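Local coordinates for AxyAgu115A (PDB 6NPS), which is a family GH115 alpha-glucuronidase that probably removes glucuronic acid side groups from xylans such as arabinoglucuronoxylan, at residues V527-V533 with N588-Y593; D385-N389 with W906-I911; E44-G48 with P147-F153; V136-V140 with W489-Q493; N776-T780 with T963-G967. The protein carries 3 engineered substitutions. One frame throughout, in Å; residues are numbered along the deposited sequence.

Interaction 1 of 5, residues V527-V533 with N588-Y593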
# COMPACT_ATOMS: atom_id res chain seq x y z
N VAL A 527 5.45 -9.28 -5.27
CA VAL A 527 5.80 -7.92 -5.63
C VAL A 527 6.60 -7.28 -4.50
O VAL A 527 6.37 -7.55 -3.31
CB VAL A 527 4.51 -7.15 -5.96
CG1 VAL A 527 3.72 -6.91 -4.70
CG2 VAL A 527 4.86 -5.86 -6.64
N ASP A 528 7.61 -6.48 -4.86
CA ASP A 528 8.40 -5.74 -3.89
C ASP A 528 9.27 -6.63 -3.00
O ASP A 528 9.75 -6.19 -1.96
CB ASP A 528 7.52 -4.84 -3.01
CG ASP A 528 6.83 -3.73 -3.82
OD1 ASP A 528 7.41 -3.26 -4.82
OD2 ASP A 528 5.70 -3.32 -3.44
N VAL A 529 9.50 -7.89 -3.37
CA VAL A 529 10.60 -8.62 -2.74
C VAL A 529 11.92 -7.97 -3.14
O VAL A 529 12.70 -7.51 -2.31
CB VAL A 529 10.53 -10.11 -3.11
CG1 VAL A 529 11.79 -10.85 -2.66
CG2 VAL A 529 9.20 -10.73 -2.47
N TYR A 530 12.15 -7.88 -4.44
CA TYR A 530 13.22 -7.06 -4.99
C TYR A 530 12.73 -5.61 -5.09
O TYR A 530 11.56 -5.35 -5.37
CB TYR A 530 13.61 -7.53 -6.39
CG TYR A 530 14.29 -8.88 -6.42
CD1 TYR A 530 13.55 -10.06 -6.29
CD2 TYR A 530 15.69 -8.96 -6.58
CE1 TYR A 530 14.17 -11.30 -6.30
CE2 TYR A 530 16.33 -10.20 -6.61
CZ TYR A 530 15.56 -11.36 -6.47
OH TYR A 530 16.15 -12.59 -6.49
N HIS A 531 13.63 -4.66 -4.86
CA HIS A 531 13.18 -3.28 -4.92
C HIS A 531 12.96 -2.89 -6.38
O HIS A 531 13.76 -3.27 -7.24
CB HIS A 531 14.19 -2.35 -4.26
CG HIS A 531 13.60 -1.02 -3.92
ND1 HIS A 531 13.54 0.01 -4.83
CD2 HIS A 531 12.95 -0.58 -2.82
CE1 HIS A 531 12.92 1.05 -4.29
NE2 HIS A 531 12.56 0.72 -3.07
N PRO A 532 11.91 -2.15 -6.69
CA PRO A 532 11.64 -1.79 -8.09
C PRO A 532 12.76 -0.98 -8.75
O PRO A 532 12.94 -1.11 -9.96
CB PRO A 532 10.35 -0.96 -8.01
CG PRO A 532 9.79 -1.25 -6.74
CD PRO A 532 10.90 -1.62 -5.78
N VAL A 533 13.51 -0.15 -8.00
CA VAL A 533 14.55 0.69 -8.62
C VAL A 533 15.94 0.60 -7.96
O VAL A 533 16.95 0.73 -8.66
CB VAL A 533 14.12 2.19 -8.68
CG1 VAL A 533 12.90 2.41 -9.60
CG2 VAL A 533 13.86 2.80 -7.28
N ASN A 588 5.66 -6.62 -12.26
CA ASN A 588 4.58 -6.09 -11.43
C ASN A 588 5.12 -5.04 -10.45
O ASN A 588 4.44 -4.03 -10.17
CB ASN A 588 3.88 -7.27 -10.69
CG ASN A 588 2.64 -6.85 -9.91
OD1 ASN A 588 2.30 -7.51 -8.92
ND2 ASN A 588 1.94 -5.82 -10.36
N GLY A 589 6.30 -5.28 -9.90
CA GLY A 589 6.93 -4.26 -9.06
C GLY A 589 7.20 -2.96 -9.81
O GLY A 589 6.93 -1.88 -9.29
N LYS A 590 7.72 -3.04 -11.04
CA LYS A 590 7.91 -1.81 -11.82
C LYS A 590 6.58 -1.15 -12.15
O LYS A 590 6.46 0.08 -12.08
CB LYS A 590 8.67 -2.12 -13.10
CG LYS A 590 10.12 -2.59 -12.87
CD LYS A 590 10.78 -2.97 -14.21
CE LYS A 590 10.75 -1.79 -15.12
NZ LYS A 590 12.10 -1.58 -15.63
N ASN A 591 5.55 -1.97 -12.46
CA ASN A 591 4.23 -1.45 -12.80
C ASN A 591 3.64 -0.66 -11.64
O ASN A 591 3.18 0.48 -11.80
CB ASN A 591 3.30 -2.63 -13.17
CG ASN A 591 1.81 -2.27 -13.07
OD1 ASN A 591 1.09 -2.80 -12.20
ND2 ASN A 591 1.35 -1.35 -13.93
N LYS A 592 3.65 -1.27 -10.46
CA LYS A 592 3.12 -0.62 -9.27
C LYS A 592 3.87 0.67 -8.95
O LYS A 592 3.26 1.66 -8.56
CB LYS A 592 3.22 -1.59 -8.10
CG LYS A 592 2.71 -1.10 -6.76
CD LYS A 592 2.81 -2.25 -5.73
CE LYS A 592 2.43 -1.83 -4.31
NZ LYS A 592 3.63 -1.56 -3.48
N TYR A 593 5.20 0.64 -9.04
CA TYR A 593 6.00 1.81 -8.68
C TYR A 593 5.76 2.96 -9.66
O TYR A 593 5.64 4.12 -9.26
CB TYR A 593 7.49 1.41 -8.66
CG TYR A 593 8.47 2.54 -8.40
CD1 TYR A 593 8.89 2.84 -7.11
CD2 TYR A 593 8.96 3.31 -9.45
CE1 TYR A 593 9.82 3.88 -6.86
CE2 TYR A 593 9.87 4.36 -9.22
CZ TYR A 593 10.29 4.63 -7.92
OH TYR A 593 11.18 5.66 -7.69
O HOH W 1 6.39 -1.51 -6.43
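Residues 527-533 form an irregular loop that rests on the helix segment 588-593. The backbones approach at two points: the CA atoms of Val527 and Gly589 are 5.1 Å apart, and those of Pro532 and Lys590 are 5.3 Å apart. Between these points the loop bulges away, and Asp528 takes positive phi. This is loop-on-helix packing in a largely helical part of the chain. The loop links helix 500-519 to helix 537-558, and its partner is the long helix 564-596.

Val527 meets the helix backbone at Gly589, with Val527 CG2 3.6 Å from Gly589 CA. At the other end Pro532 packs on the base of Tyr593 (Pro532 CB to Tyr593 CB, 3.8 Å). Val533 lies over one face of the Tyr593 ring in a CH-pi contact, with Val533 CG1 4.0 Å from the ring centroid. His531 ND1 accepts from Val533 N at 3.2 Å. The amine of Lys590 turns elsewhere, to Asp539 on helix 537-558.

The polar edge is at Asp528. Its carboxylate forms a salt bridge with the extended Lys592, Asp528 OD2 to Lys592 NZ at 2.7 Å. A water donates to Asp528 OD1 at 2.6 Å and to Gly589 O at 2.9 Å.

Interaction 2 of 5, residues D385-N389 with W906-I911; sequences DNHGN and WGIDVI
One buried carboxylate, that of Asp385, both shapes its own loop and holds a tryptophan from the far end of the chain. The loop follows strand 379-383 of the parallel eight-stranded TIM barrel. Its partner is helix 904-912 of the C-terminal domain. Asp385 (chi1 p, chi2 near 0°) makes an Asx turn: Asp385 OD1 accepts from His387 N at 2.9 Å and also from Asn389 N at 3.1 Å. The loop closes through Asp385 N to Asn389 O at 2.8 Å. Asn386 and Gly388 have positive phi.

The segment 906-911 is regular helix. The closest backbone approach is Val910 CA to His387 CA, 7.0 Å. Trp906 (chi1 t, chi2 86°) reaches back so that Trp906 NE1 donates to Asp385 OD2 at 2.8 Å. Asn870 adds a further donor to that oxygen.

Val910 (p) fills the gap between the segments. Val910 CG2 is 3.4 Å from His387 CB, and Val910 CG1 sits over the imidazole face, 4.2 Å from its centroid. His387 (m) sends NE2 to Gly416. Its ring meets Trp906 obliquely, with His387 CD2 3.8 Å from Trp906 CZ2. Loops after the strands form the active-site end of TIM barrels, so the contact places the C-terminal domain at that end. Asn389 (m) OD1 accepts from Lys430 NZ, while Asn389 ND2 donates to Asp385 OD2 at 3.0 Å.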
# COMPACT_ATOMS: atom_id res chain seq x y z
N ASP A 385 16.18 -28.26 8.37
CA ASP A 385 15.12 -27.44 8.92
C ASP A 385 13.92 -27.35 7.97
O ASP A 385 13.11 -26.43 8.11
CB ASP A 385 15.65 -26.05 9.25
CG ASP A 385 16.13 -25.28 8.00
OD1 ASP A 385 16.15 -25.80 6.86
OD2 ASP A 385 16.51 -24.10 8.17
N ASN A 386 13.82 -28.26 6.99
CA ASN A 386 12.73 -28.38 6.02
C ASN A 386 12.98 -27.40 4.89
O ASN A 386 12.24 -27.41 3.91
CB ASN A 386 11.32 -28.20 6.64
CG ASN A 386 10.98 -29.33 7.60
OD1 ASN A 386 11.05 -30.50 7.21
ND2 ASN A 386 10.65 -29.01 8.85
N HIS A 387 14.05 -26.61 4.96
CA HIS A 387 14.37 -25.65 3.92
C HIS A 387 15.78 -25.82 3.39
O HIS A 387 16.27 -24.95 2.68
CB HIS A 387 14.13 -24.25 4.44
CG HIS A 387 12.68 -24.00 4.65
ND1 HIS A 387 11.89 -23.36 3.72
CD2 HIS A 387 11.84 -24.41 5.64
CE1 HIS A 387 10.64 -23.34 4.14
NE2 HIS A 387 10.58 -23.98 5.30
N GLY A 388 16.44 -26.93 3.72
CA GLY A 388 17.73 -27.21 3.14
C GLY A 388 18.91 -26.73 3.96
O GLY A 388 20.05 -26.77 3.46
N ASN A 389 18.68 -26.33 5.20
CA ASN A 389 19.74 -25.93 6.13
C ASN A 389 19.81 -27.00 7.22
O ASN A 389 18.80 -27.26 7.88
CB ASN A 389 19.44 -24.57 6.74
CG ASN A 389 19.11 -23.55 5.69
OD1 ASN A 389 20.00 -23.15 4.89
ND2 ASN A 389 17.84 -23.10 5.65
N TRP A 906 14.25 -17.04 12.38
CA TRP A 906 14.57 -18.16 11.50
C TRP A 906 13.66 -18.14 10.28
O TRP A 906 14.11 -18.34 9.15
CB TRP A 906 14.42 -19.51 12.27
CG TRP A 906 14.41 -20.73 11.30
CD1 TRP A 906 15.51 -21.39 10.81
CD2 TRP A 906 13.27 -21.34 10.67
NE1 TRP A 906 15.11 -22.38 9.93
CE2 TRP A 906 13.74 -22.37 9.83
CE3 TRP A 906 11.88 -21.12 10.74
CZ2 TRP A 906 12.89 -23.17 9.05
CZ3 TRP A 906 11.01 -21.96 9.99
CH2 TRP A 906 11.53 -22.98 9.17
N GLY A 907 12.37 -17.85 10.50
CA GLY A 907 11.41 -17.92 9.41
C GLY A 907 11.58 -16.81 8.38
O GLY A 907 11.47 -17.06 7.18
N ILE A 908 11.83 -15.57 8.84
CA ILE A 908 12.17 -14.48 7.91
C ILE A 908 13.41 -14.84 7.10
O ILE A 908 13.44 -14.74 5.86
CB ILE A 908 12.42 -13.17 8.68
CG1 ILE A 908 11.14 -12.64 9.32
CG2 ILE A 908 13.02 -12.08 7.73
CD1 ILE A 908 11.46 -11.72 10.48
N ASP A 909 14.47 -15.28 7.79
CA ASP A 909 15.75 -15.49 7.11
C ASP A 909 15.69 -16.65 6.13
O ASP A 909 16.36 -16.62 5.10
CB ASP A 909 16.86 -15.75 8.15
CG ASP A 909 17.09 -14.56 9.10
OD1 ASP A 909 16.55 -13.47 8.85
OD2 ASP A 909 17.81 -14.73 10.11
N VAL A 910 14.89 -17.69 6.43
CA VAL A 910 14.88 -18.84 5.54
C VAL A 910 14.20 -18.50 4.20
O VAL A 910 14.64 -18.94 3.13
CB VAL A 910 14.25 -20.04 6.32
CG1 VAL A 910 12.74 -20.08 6.24
CG2 VAL A 910 14.82 -21.31 5.91
N ILE A 911 13.17 -17.66 4.23
CA ILE A 911 12.49 -17.20 3.01
C ILE A 911 13.36 -16.20 2.23
O ILE A 911 13.37 -16.20 0.99
CB ILE A 911 11.13 -16.59 3.38
CG1 ILE A 911 10.28 -17.67 4.09
CG2 ILE A 911 10.37 -16.05 2.16
CD1 ILE A 911 10.24 -18.98 3.32
O HOH W 2 17.15 -21.34 3.20

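Interaction 3 of 5, residues E44-G48 with P147-F153; sequences ELVFG and PARKESF
Val46 and Pro147 form the apolar centre, with Val46 CG2 3.9 Å from Pro147 CG. Leu45 joins on one flank (Leu45 CB to Pro147 CG, 3.8 Å). The aliphatic part of Lys150 (chi1 m, then t, t) also reaches Val46, with Lys150 CD 3.5 Å from Val46 CG1. Phe47 (m) turns its ring edge to the second segment; Phe47 CZ is 3.7 Å from Phe153 CB.

Residues 44-47 are the last turn of a helix, and Gly48 leaves it with phi 88°, psi 6°. There a CB would clash with Arg149 and with the preceding carbonyl. Residues 147-150 are extended, and a strand starts at Ser152. The CA atoms of Val46 and Arg149 are 4.6 Å apart, those of Phe47 and Lys150 5.4 Å.

The polar edge uses the carbonyls at the helix end. Lys150 N donates to Val46 O at 2.9 Å. Arg149, with chi1 to chi3 all m, curls back over the terminus; its bonds from NE to Val46 O (3.1 Å) and from NH2 to Phe47 O (3.2 Å) are weak. One water donates to Leu45 O at 2.7 Å and Pro147 O at 3.1 Å. Another accepts from Arg149 NH2 at 2.6 Å.

The contact joins the C-terminal end of helix 30-47 to the approach of strand 152-155. That strand pairs antiparallel with strand 5-8, whose Leu7 touches Phe47.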
# COMPACT_ATOMS: atom_id res chain seq x y z
N GLU A 44 18.88 -52.54 -27.23
CA GLU A 44 18.01 -52.32 -28.39
C GLU A 44 17.87 -50.83 -28.72
O GLU A 44 17.77 -50.46 -29.90
CB GLU A 44 16.63 -52.93 -28.14
CG GLU A 44 15.64 -52.74 -29.27
CD GLU A 44 14.24 -53.23 -28.91
OE1 GLU A 44 13.30 -52.99 -29.70
OE2 GLU A 44 14.08 -53.85 -27.83
N LEU A 45 17.85 -49.96 -27.71
CA LEU A 45 17.69 -48.55 -28.03
C LEU A 45 18.93 -47.98 -28.68
O LEU A 45 18.83 -47.05 -29.50
CB LEU A 45 17.38 -47.75 -26.77
CG LEU A 45 16.05 -48.04 -26.09
CD1 LEU A 45 16.00 -47.24 -24.79
CD2 LEU A 45 14.89 -47.67 -27.00
N VAL A 46 20.10 -48.48 -28.30
CA VAL A 46 21.37 -47.98 -28.84
C VAL A 46 21.60 -48.52 -30.24
O VAL A 46 21.98 -47.77 -31.16
CB VAL A 46 22.52 -48.37 -27.89
CG1 VAL A 46 23.87 -48.06 -28.52
CG2 VAL A 46 22.37 -47.67 -26.54
N PHE A 47 21.42 -49.84 -30.44
CA PHE A 47 21.76 -50.47 -31.71
C PHE A 47 20.59 -50.64 -32.67
O PHE A 47 20.81 -50.83 -33.88
CB PHE A 47 22.44 -51.83 -31.45
CG PHE A 47 23.78 -51.70 -30.76
CD1 PHE A 47 24.92 -51.42 -31.48
CD2 PHE A 47 23.87 -51.80 -29.38
CE1 PHE A 47 26.17 -51.28 -30.83
CE2 PHE A 47 25.08 -51.67 -28.73
CZ PHE A 47 26.24 -51.40 -29.46
N GLY A 48 19.35 -50.55 -32.20
CA GLY A 48 18.21 -50.70 -33.08
C GLY A 48 17.71 -52.11 -33.29
O GLY A 48 16.81 -52.32 -34.11
N PRO A 147 19.01 -42.71 -25.91
CA PRO A 147 20.46 -42.67 -26.11
C PRO A 147 20.84 -42.45 -27.57
O PRO A 147 20.08 -42.78 -28.48
CB PRO A 147 20.92 -44.05 -25.61
CG PRO A 147 19.77 -44.92 -25.77
CD PRO A 147 18.54 -44.06 -25.57
N ALA A 148 22.02 -41.88 -27.78
CA ALA A 148 22.55 -41.80 -29.14
C ALA A 148 22.69 -43.19 -29.75
O ALA A 148 23.10 -44.14 -29.08
CB ALA A 148 23.90 -41.09 -29.14
N ARG A 149 22.29 -43.33 -31.01
CA ARG A 149 22.43 -44.58 -31.75
C ARG A 149 23.90 -44.90 -32.03
O ARG A 149 24.72 -44.01 -32.25
CB ARG A 149 21.64 -44.50 -33.06
CG ARG A 149 20.14 -44.38 -32.83
CD ARG A 149 19.55 -45.72 -32.31
NE ARG A 149 19.88 -46.78 -33.26
CZ ARG A 149 19.10 -47.16 -34.26
NH1 ARG A 149 17.91 -46.59 -34.44
NH2 ARG A 149 19.50 -48.12 -35.09
N LYS A 150 24.24 -46.20 -31.99
CA LYS A 150 25.58 -46.71 -32.28
C LYS A 150 25.49 -47.85 -33.29
O LYS A 150 24.55 -48.65 -33.26
CB LYS A 150 26.28 -47.31 -31.03
CG LYS A 150 26.90 -46.37 -30.01
CD LYS A 150 27.29 -47.24 -28.82
CE LYS A 150 28.40 -46.65 -28.00
NZ LYS A 150 28.07 -45.26 -27.62
N GLU A 151 26.48 -47.94 -34.15
CA GLU A 151 26.63 -49.15 -34.96
C GLU A 151 27.50 -50.20 -34.27
O GLU A 151 27.30 -51.40 -34.49
CB GLU A 151 27.21 -48.81 -36.33
CG GLU A 151 26.23 -48.05 -37.20
CD GLU A 151 26.48 -48.24 -38.70
OE1 GLU A 151 27.64 -48.49 -39.10
OE2 GLU A 151 25.49 -48.14 -39.47
N SER A 152 28.41 -49.77 -33.40
CA SER A 152 29.39 -50.68 -32.81
C SER A 152 29.95 -50.05 -31.54
O SER A 152 29.95 -48.83 -31.37
CB SER A 152 30.54 -50.98 -33.79
OG SER A 152 31.35 -52.04 -33.29
N PHE A 153 30.45 -50.92 -30.67
CA PHE A 153 30.90 -50.59 -29.32
C PHE A 153 32.05 -51.53 -29.02
O PHE A 153 32.00 -52.70 -29.39
CB PHE A 153 29.75 -50.76 -28.31
CG PHE A 153 30.19 -50.82 -26.87
CD1 PHE A 153 30.50 -49.66 -26.18
CD2 PHE A 153 30.26 -52.03 -26.19
CE1 PHE A 153 30.91 -49.69 -24.88
CE2 PHE A 153 30.65 -52.08 -24.86
CZ PHE A 153 30.97 -50.90 -24.20
O HOH W 3 17.68 -44.64 -28.87
O HOH W 4 22.05 -47.84 -34.57

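Interaction 4 of 5, residues V136-V140 with W489-Q493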
# COMPACT_ATOMS: atom_id res chain seq x y z
N VAL A 136 23.63 -44.80 -22.12
CA VAL A 136 22.23 -44.71 -21.74
C VAL A 136 22.13 -43.97 -20.41
O VAL A 136 22.79 -44.31 -19.43
CB VAL A 136 21.61 -46.11 -21.66
CG1 VAL A 136 20.15 -46.04 -21.17
CG2 VAL A 136 21.73 -46.79 -23.02
N SER A 137 21.29 -42.94 -20.39
CA SER A 137 21.13 -42.14 -19.20
C SER A 137 20.31 -42.88 -18.14
O SER A 137 19.41 -43.65 -18.47
CB SER A 137 20.44 -40.82 -19.56
OG SER A 137 20.06 -40.16 -18.38
N PRO A 138 20.58 -42.63 -16.85
CA PRO A 138 19.69 -43.13 -15.79
C PRO A 138 18.24 -42.69 -15.93
O PRO A 138 17.36 -43.26 -15.28
CB PRO A 138 20.29 -42.53 -14.51
CG PRO A 138 21.67 -42.13 -14.85
CD PRO A 138 21.73 -41.87 -16.33
N LEU A 139 17.99 -41.62 -16.67
CA LEU A 139 16.67 -41.06 -16.92
C LEU A 139 16.06 -41.57 -18.21
O LEU A 139 15.02 -41.03 -18.64
CB LEU A 139 16.74 -39.53 -16.96
CG LEU A 139 17.60 -38.90 -15.85
CD1 LEU A 139 17.71 -37.39 -16.02
CD2 LEU A 139 17.00 -39.27 -14.49
N VAL A 140 16.66 -42.60 -18.83
CA VAL A 140 16.15 -43.14 -20.09
C VAL A 140 14.65 -43.45 -20.01
O VAL A 140 13.87 -43.08 -20.90
CB VAL A 140 16.96 -44.39 -20.51
CG1 VAL A 140 16.96 -45.46 -19.42
CG2 VAL A 140 16.44 -44.94 -21.83
N TRP A 489 26.49 -33.96 -16.26
CA TRP A 489 25.10 -34.40 -16.30
C TRP A 489 24.45 -34.00 -17.63
O TRP A 489 23.68 -34.78 -18.20
CB TRP A 489 24.35 -33.80 -15.11
CG TRP A 489 22.95 -34.25 -14.91
CD1 TRP A 489 22.52 -35.33 -14.14
CD2 TRP A 489 21.76 -33.61 -15.41
NE1 TRP A 489 21.14 -35.39 -14.16
CE2 TRP A 489 20.65 -34.35 -14.93
CE3 TRP A 489 21.53 -32.47 -16.22
CZ2 TRP A 489 19.33 -34.01 -15.24
CZ3 TRP A 489 20.23 -32.14 -16.55
CH2 TRP A 489 19.13 -32.90 -16.05
N ILE A 490 24.76 -32.81 -18.14
CA ILE A 490 24.25 -32.39 -19.46
C ILE A 490 24.74 -33.32 -20.56
O ILE A 490 23.98 -33.73 -21.44
CB ILE A 490 24.66 -30.93 -19.73
CG1 ILE A 490 23.87 -30.03 -18.80
CG2 ILE A 490 24.45 -30.54 -21.23
CD1 ILE A 490 24.51 -28.65 -18.61
N GLU A 491 26.02 -33.71 -20.52
CA GLU A 491 26.56 -34.63 -21.51
C GLU A 491 25.82 -35.97 -21.47
O GLU A 491 25.55 -36.58 -22.52
CB GLU A 491 28.05 -34.85 -21.26
CG GLU A 491 28.76 -35.55 -22.40
CD GLU A 491 28.87 -34.64 -23.60
OE1 GLU A 491 28.84 -35.15 -24.75
OE2 GLU A 491 28.98 -33.42 -23.39
N GLN A 492 25.50 -36.44 -20.27
CA GLN A 492 24.81 -37.71 -20.08
C GLN A 492 23.40 -37.68 -20.68
O GLN A 492 22.95 -38.67 -21.27
CB GLN A 492 24.77 -38.03 -18.59
CG GLN A 492 24.16 -39.34 -18.16
CD GLN A 492 24.30 -39.51 -16.63
OE1 GLN A 492 23.66 -38.80 -15.84
NE2 GLN A 492 25.18 -40.42 -16.22
N GLN A 493 22.69 -36.56 -20.55
CA GLN A 493 21.36 -36.46 -21.16
C GLN A 493 21.40 -36.10 -22.64
O GLN A 493 20.50 -36.49 -23.38
CB GLN A 493 20.50 -35.42 -20.45
CG GLN A 493 20.58 -35.37 -18.95
CD GLN A 493 20.58 -36.73 -18.31
OE1 GLN A 493 19.87 -37.64 -18.77
NE2 GLN A 493 21.38 -36.90 -17.25
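Val136 points away from the helix segment 489-493. Ser137 follows and makes the main polar link. Its hydroxyl donates to the side chain of Gln493, Ser137 OG to Gln493 OE1 at 2.6 Å. The same oxygen accepts from Leu139 N at 3.1 Å, which makes an ST turn. Ser137 also begins a type I beta turn, closed by Val140 N to Ser137 O at 3.0 Å. The hydroxyl therefore joins the folded loop to the helix. Ser137 and Gln492 have the closest CA atoms, 5.8 Å apart.

Pro138 packs its ring on the amide end of Gln492 (Pro138 CD to Gln492 CD, 3.5 Å). Leu139 points at the helix and meets two residues one turn apart: Leu139 CD1 is 3.8 Å from Trp489 CZ2 and 3.5 Å from Gln493 OE1. Val140 ends the turn without touching 489-493.

The contact is plain packing between the loop after helix 120-133 and helix 482-494. Helix 195-207 lines the loop through Leu204 and Arg207, and helix 30-47 meets Val136 and Val140. Trp489 also packs on Leu510 of helix 500-519.

Interaction 5 of 5, residues N776-T780 with T963-G967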
# COMPACT_ATOMS: atom_id res chain seq x y z
N ASN A 776 37.99 11.62 -9.11
CA ASN A 776 38.89 11.23 -10.19
C ASN A 776 40.25 10.80 -9.66
O ASN A 776 41.18 10.60 -10.45
CB ASN A 776 39.02 12.40 -11.17
CG ASN A 776 39.40 11.96 -12.57
OD1 ASN A 776 38.91 10.96 -13.09
ND2 ASN A 776 40.32 12.70 -13.17
N ASN A 777 40.42 10.80 -8.35
CA ASN A 777 41.52 10.17 -7.66
C ASN A 777 41.40 8.67 -7.84
O ASN A 777 40.41 8.09 -7.42
CB ASN A 777 41.42 10.54 -6.19
CG ASN A 777 42.68 10.31 -5.43
OD1 ASN A 777 43.55 9.55 -5.88
ND2 ASN A 777 42.82 10.96 -4.28
N ASP A 778 42.38 8.02 -8.45
CA ASP A 778 42.20 6.58 -8.59
C ASP A 778 42.86 5.77 -7.46
O ASP A 778 42.69 4.54 -7.43
CB ASP A 778 42.69 6.09 -9.96
CG ASP A 778 41.65 5.19 -10.65
OD1 ASP A 778 41.37 5.41 -11.85
OD2 ASP A 778 41.11 4.28 -9.99
N PHE A 779 43.57 6.42 -6.54
CA PHE A 779 43.97 5.82 -5.27
C PHE A 779 45.06 4.75 -5.45
O PHE A 779 45.16 3.81 -4.65
CB PHE A 779 42.76 5.24 -4.52
CG PHE A 779 41.69 6.25 -4.24
CD1 PHE A 779 41.87 7.22 -3.27
CD2 PHE A 779 40.51 6.23 -4.96
CE1 PHE A 779 40.87 8.16 -3.02
CE2 PHE A 779 39.51 7.15 -4.71
CZ PHE A 779 39.69 8.12 -3.75
N THR A 780 45.88 4.90 -6.49
CA THR A 780 47.07 4.09 -6.68
C THR A 780 47.97 4.03 -5.44
O THR A 780 48.75 3.08 -5.30
CB THR A 780 47.89 4.63 -7.88
OG1 THR A 780 48.63 5.79 -7.49
CG2 THR A 780 46.98 5.03 -9.04
N THR A 963 31.08 -1.71 -3.84
CA THR A 963 31.61 -0.39 -4.12
C THR A 963 33.05 -0.49 -4.60
O THR A 963 33.62 -1.58 -4.73
CB THR A 963 31.50 0.51 -2.88
OG1 THR A 963 32.07 -0.17 -1.75
CG2 THR A 963 30.01 0.83 -2.59
N TYR A 964 33.68 0.65 -4.85
CA TYR A 964 34.95 0.66 -5.55
C TYR A 964 36.09 0.12 -4.68
O TYR A 964 36.20 0.45 -3.49
CB TYR A 964 35.27 2.09 -6.00
CG TYR A 964 36.66 2.24 -6.57
CD1 TYR A 964 36.92 1.92 -7.90
CD2 TYR A 964 37.72 2.73 -5.81
CE1 TYR A 964 38.21 2.07 -8.45
CE2 TYR A 964 38.99 2.86 -6.34
CZ TYR A 964 39.22 2.54 -7.67
OH TYR A 964 40.50 2.69 -8.20
N TYR A 965 36.99 -0.67 -5.30
CA TYR A 965 38.26 -1.03 -4.67
C TYR A 965 39.38 -0.88 -5.68
O TYR A 965 39.16 -1.09 -6.88
CB TYR A 965 38.28 -2.50 -4.09
CG TYR A 965 37.99 -3.60 -5.10
CD1 TYR A 965 39.02 -4.29 -5.73
CD2 TYR A 965 36.67 -3.96 -5.41
CE1 TYR A 965 38.76 -5.30 -6.67
CE2 TYR A 965 36.38 -4.97 -6.34
CZ TYR A 965 37.45 -5.64 -6.97
OH TYR A 965 37.19 -6.64 -7.91
N VAL A 966 40.58 -0.59 -5.19
CA VAL A 966 41.74 -0.35 -6.04
C VAL A 966 42.09 -1.63 -6.78
O VAL A 966 42.14 -2.71 -6.19
CB VAL A 966 42.90 0.16 -5.18
CG1 VAL A 966 44.22 0.32 -6.02
CG2 VAL A 966 42.49 1.48 -4.54
N GLY A 967 42.33 -1.51 -8.09
CA GLY A 967 42.55 -2.67 -8.92
C GLY A 967 41.29 -3.29 -9.48
O GLY A 967 41.38 -4.27 -10.22
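The polar contact is between Asp778 and the hydroxyl of Tyr964. Tyr964 OH lies 2.5 Å from Asp778 OD2 and 3.0 Å from the backbone oxygen Asp778 O. Both oxygens are thus within reach of the hydroxyl. Asp778 is poorly ordered, so these distances are less certain.

A second polar link stays inside 776-780. Asn777 OD1 accepts from Phe779 N at 3.2 Å, forming an Asx turn. Phe779 itself has positive phi (71°), and its CA-to-CB bond points toward 963-967.

Neither segment is regular helix or strand. Residues 776-780 connect strand 766-775 of one beta domain to strand 786-788, the first strand of the C-terminal beta domain. Residues 963-967 are the C-terminal tail, and it runs beside strand 786-788: Tyr964 bonds through its backbone to Val788, and Val966 to Met785 and Thr786. The contact therefore packs the interdomain linker on the end of the chain.

The apolar contacts come from Phe779. Its ring meets that of Tyr964 obliquely, with Phe779 CD2 3.9 Å from Tyr964 CE2. Val966 fills the space beside it, with Val966 CG2 3.8 Å from Phe779 CB. The same methyl also touches the backbone oxygen, Val966 CG2 to Phe779 O at 3.5 Å. The CA atoms of Phe779 and Val966, 6.6 Å apart, are the closest pair between the segments.

Overall arrangement
From the N terminus, interaction 3 opens first, on helix 30-47. Interaction 4 opens at 136-140 before interaction 3 closes at 147-153, so the two cross. They also touch, through Val46 and Val136, in the N-terminal part. Interaction 2 opens in a TIM-barrel loop, and interaction 4 then closes on helix 482-494, so these cross too. Interaction 1 closes a short, mostly helical loop nested inside interaction 2; their nearest atoms are about 7 Å apart. Interaction 5 opens at 776-780 in the linker between the beta domains. Interaction 2 next closes on helix 904-912, bringing the C-terminal domain to the barrel. Interaction 5 closes last, at the C-terminal tail, and crosses interaction 2.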